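Local coordinates for proline iminopeptidase-related protein (PDB 2YYS) that is of unknown function but probably acts as a peptidase of the alpha/beta hydrolase fold, related to proline iminopeptidases, at residues A[15-20]-A[54-59]. Sequence-based numbering, arbitrary orientation.
Sequences LYVEDV and RVVYFD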
ATOM      1  N   LEU A  15       7.710  12.367  10.142  1.00 20.10           N
ATOM      2  CA  LEU A  15       7.733  11.465   9.003  1.00 19.11           C
ATOM      3  C   LEU A  15       8.938  11.718   8.100  1.00 18.22           C
ATOM      4  O   LEU A  15       9.276  12.854   7.800  1.00 17.88           O
ATOM      5  CB  LEU A  15       6.448  11.622   8.196  1.00 18.91           C
ATOM      6  CG  LEU A  15       5.123  11.525   8.955  1.00 19.18           C
ATOM      7  CD1 LEU A  15       3.962  11.747   8.015  1.00 18.94           C
ATOM      8  CD2 LEU A  15       4.964  10.201   9.656  1.00 19.99           C
ATOM      9  N   TYR A  16       9.586  10.636   7.682  1.00 17.77           N
ATOM     10  CA  TYR A  16      10.560  10.683   6.603  1.00 17.14           C
ATOM     11  C   TYR A  16       9.811  10.927   5.286  1.00 17.31           C
ATOM     12  O   TYR A  16       8.943  10.147   4.902  1.00 17.03           O
ATOM     13  CB  TYR A  16      11.373   9.390   6.540  1.00 16.86           C
ATOM     14  CG  TYR A  16      12.310   9.385   5.377  1.00 15.79           C
ATOM     15  CD1 TYR A  16      13.575   9.977   5.462  1.00 13.13           C
ATOM     16  CD2 TYR A  16      11.929   8.803   4.176  1.00 14.55           C
ATOM     17  CE1 TYR A  16      14.429   9.973   4.362  1.00 13.84           C
ATOM     18  CE2 TYR A  16      12.752   8.811   3.093  1.00 15.18           C
ATOM     19  CZ  TYR A  16      14.008   9.394   3.175  1.00 15.43           C
ATOM     20  OH  TYR A  16      14.806   9.391   2.044  1.00 14.63           O
ATOM     21  N   VAL A  17      10.158  12.017   4.606  1.00 16.99           N
ATOM     22  CA  VAL A  17       9.456  12.455   3.414  1.00 17.39           C
ATOM     23  C   VAL A  17      10.443  12.686   2.284  1.00 17.50           C
ATOM     24  O   VAL A  17      11.501  13.276   2.494  1.00 17.46           O
ATOM     25  CB  VAL A  17       8.671  13.769   3.698  1.00 17.45           C
ATOM     26  CG1 VAL A  17       8.036  14.315   2.444  1.00 18.09           C
ATOM     27  CG2 VAL A  17       7.597  13.527   4.759  1.00 17.26           C
ATOM     28  N   GLU A  18      10.096  12.194   1.098  1.00 17.76           N
ATOM     29  CA  GLU A  18      10.791  12.516  -0.146  1.00 18.24           C
ATOM     30  C   GLU A  18       9.774  13.169  -1.074  1.00 18.06           C
ATOM     31  O   GLU A  18       8.879  12.514  -1.614  1.00 17.65           O
ATOM     32  CB  GLU A  18      11.387  11.271  -0.797  1.00 18.39           C
ATOM     33  CG  GLU A  18      12.260  10.445   0.142  1.00 19.57           C
ATOM     34  CD  GLU A  18      12.757   9.142  -0.477  1.00 20.35           C
ATOM     35  OE1 GLU A  18      12.141   8.673  -1.449  1.00 20.31           O
ATOM     36  OE2 GLU A  18      13.760   8.575   0.030  1.00 20.46           O
ATOM     37  N   ASP A  19       9.918  14.477  -1.208  1.00 18.26           N
ATOM     38  CA  ASP A  19       9.048  15.333  -1.974  1.00 18.60           C
ATOM     39  C   ASP A  19       9.740  15.585  -3.306  1.00 19.24           C
ATOM     40  O   ASP A  19      10.702  16.350  -3.391  1.00 19.05           O
ATOM     41  CB  ASP A  19       8.845  16.614  -1.161  1.00 18.63           C
ATOM     42  CG  ASP A  19       7.955  17.622  -1.835  1.00 19.04           C
ATOM     43  OD1 ASP A  19       7.429  17.377  -2.943  1.00 17.76           O
ATOM     44  OD2 ASP A  19       7.743  18.727  -1.299  1.00 20.99           O
ATOM     45  N   VAL A  20       9.227  14.954  -4.354  1.00 20.14           N
ATOM     46  CA  VAL A  20       9.945  14.816  -5.620  1.00 21.36           C
ATOM     47  C   VAL A  20       9.143  15.350  -6.800  1.00 22.07           C
ATOM     48  O   VAL A  20       7.946  15.116  -6.884  1.00 22.52           O
ATOM     49  CB  VAL A  20      10.246  13.323  -5.853  1.00 21.71           C
ATOM     50  CG1 VAL A  20      10.904  13.085  -7.164  1.00 22.76           C
ATOM     51  CG2 VAL A  20      11.139  12.798  -4.725  1.00 21.82           C
ATOM     52  N   ARG A  54       4.219  15.887  -8.917  1.00 21.15           N
ATOM     53  CA  ARG A  54       4.854  16.076  -7.632  1.00 20.43           C
ATOM     54  C   ARG A  54       4.477  14.871  -6.790  1.00 20.16           C
ATOM     55  O   ARG A  54       3.307  14.682  -6.449  1.00 20.25           O
ATOM     56  CB  ARG A  54       4.357  17.349  -6.973  1.00 20.50           C
ATOM     57  CG  ARG A  54       5.000  17.633  -5.637  1.00 20.28           C
ATOM     58  CD  ARG A  54       4.505  18.888  -5.022  1.00 21.10           C
ATOM     59  NE  ARG A  54       5.127  19.160  -3.740  1.00 20.56           N
ATOM     60  CZ  ARG A  54       4.808  20.175  -2.964  1.00 21.66           C
ATOM     61  NH1 ARG A  54       3.862  21.029  -3.328  1.00 24.98           N
ATOM     62  NH2 ARG A  54       5.431  20.346  -1.816  1.00 21.59           N
ATOM     63  N   VAL A  55       5.463  14.046  -6.462  1.00 19.06           N
ATOM     64  CA  VAL A  55       5.217  12.814  -5.744  1.00 18.66           C
ATOM     65  C   VAL A  55       5.821  12.897  -4.339  1.00 18.00           C
ATOM     66  O   VAL A  55       7.018  13.152  -4.162  1.00 17.28           O
ATOM     67  CB  VAL A  55       5.807  11.609  -6.478  1.00 18.52           C
ATOM     68  CG1 VAL A  55       5.321  10.326  -5.841  1.00 19.36           C
ATOM     69  CG2 VAL A  55       5.443  11.646  -7.935  1.00 19.11           C
ATOM     70  N   VAL A  56       4.978  12.648  -3.351  1.00 17.14           N
ATOM     71  CA  VAL A  56       5.389  12.673  -1.964  1.00 17.30           C
ATOM     72  C   VAL A  56       5.455  11.226  -1.480  1.00 17.69           C
ATOM     73  O   VAL A  56       4.421  10.606  -1.153  1.00 18.70           O
ATOM     74  CB  VAL A  56       4.401  13.514  -1.128  1.00 16.88           C
ATOM     75  CG1 VAL A  56       4.854  13.600   0.314  1.00 17.29           C
ATOM     76  CG2 VAL A  56       4.277  14.891  -1.718  1.00 15.88           C
ATOM     77  N   TYR A  57       6.657  10.667  -1.515  1.00 17.56           N
ATOM     78  CA  TYR A  57       6.910   9.368  -0.910  1.00 17.89           C
ATOM     79  C   TYR A  57       7.174   9.625   0.557  1.00 17.40           C
ATOM     80  O   TYR A  57       7.907  10.539   0.903  1.00 18.12           O
ATOM     81  CB  TYR A  57       8.113   8.652  -1.547  1.00 17.99           C
ATOM     82  CG  TYR A  57       8.072   8.538  -3.057  1.00 18.56           C
ATOM     83  CD1 TYR A  57       7.474   7.455  -3.679  1.00 20.08           C
ATOM     84  CD2 TYR A  57       8.658   9.508  -3.861  1.00 19.55           C
ATOM     85  CE1 TYR A  57       7.449   7.349  -5.071  1.00 19.40           C
ATOM     86  CE2 TYR A  57       8.638   9.413  -5.238  1.00 19.14           C
ATOM     87  CZ  TYR A  57       8.033   8.330  -5.842  1.00 20.83           C
ATOM     88  OH  TYR A  57       8.009   8.250  -7.225  1.00 21.80           O
ATOM     89  N   PHE A  58       6.539   8.861   1.425  1.00 17.03           N
ATOM     90  CA  PHE A  58       6.835   8.967   2.838  1.00 16.39           C
ATOM     91  C   PHE A  58       6.705   7.649   3.555  1.00 16.37           C
ATOM     92  O   PHE A  58       5.991   6.740   3.106  1.00 16.63           O
ATOM     93  CB  PHE A  58       6.002  10.074   3.506  1.00 16.36           C
ATOM     94  CG  PHE A  58       4.536   9.765   3.647  1.00 15.18           C
ATOM     95  CD1 PHE A  58       4.015   9.390   4.871  1.00 13.48           C
ATOM     96  CD2 PHE A  58       3.665   9.941   2.580  1.00 15.39           C
ATOM     97  CE1 PHE A  58       2.668   9.133   5.019  1.00 14.88           C
ATOM     98  CE2 PHE A  58       2.301   9.686   2.720  1.00 14.57           C
ATOM     99  CZ  PHE A  58       1.800   9.285   3.935  1.00 13.87           C
ATOM    100  N   ASP A  59       7.442   7.540   4.654  1.00 16.02           N
ATOM    101  CA  ASP A  59       7.311   6.424   5.546  1.00 16.65           C
ATOM    102  C   ASP A  59       6.353   6.848   6.650  1.00 17.25           C
ATOM    103  O   ASP A  59       6.480   7.932   7.217  1.00 17.51           O
ATOM    104  CB  ASP A  59       8.658   6.029   6.147  1.00 16.58           C
ATOM    105  CG  ASP A  59       9.604   5.432   5.141  1.00 16.68           C
ATOM    106  OD1 ASP A  59       9.264   5.353   3.936  1.00 16.43           O
ATOM    107  OD2 ASP A  59      10.735   5.016   5.481  1.00 16.43           O
TER
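Arg-54 reaches to Asp-19 on the neighbouring strand and holds it side-on, a two-pronged salt bridge that shows how a buried charge at a strand end can be met by its mate. Its chain is fully extended, with CG anti to the backbone N (chi1 -179°), which carries the guanidinium alongside the carboxylate. NE gives an almost straight bond to OD1 of Asp-19 at 3.0 Å. NH2 bonds to OD2 of Asp-19 at 2.9 Å. Both oxygens are met on their syn sides, and the two planes are only 12° apart. Arg-2 forms a second salt bridge to OD2. An alanine here removes both bonds and would probably leave the carboxylate with Arg-2 as its main charged mate and freer to turn. The backbones of 15-20 and 54-59 form an antiparallel ladder near the edge of the mixed alpha/beta-hydrolase sheet that strand 3-9 forms, where strand 14-20 lies between 3-9 and 54-58. Glu-18 and Tyr-57 form a hydrogen-bonded pair, each N-H bonding to the other's carbonyl, with N of Glu-18 2.8 Å from O of Tyr-57; Val-20 and Val-55 repeat the exchange. Beyond them, Asp-59 N donates to Tyr-16 O at 3.0 Å. Two further acids form salt bridges with arginines outside the ladder: Glu-18 OE1 with Arg-43 and Asp-59 OD2 with Arg-65, while Asp-59 OD1 takes the amide of Ala-39. On the opposite face from Glu-18 and Tyr-57, Val-17 sets CG1 3.9 Å from CG1 of Val-56 and CG2 against CB of Phe-58, where Leu-88 of helix 78-91 packs on all three residues.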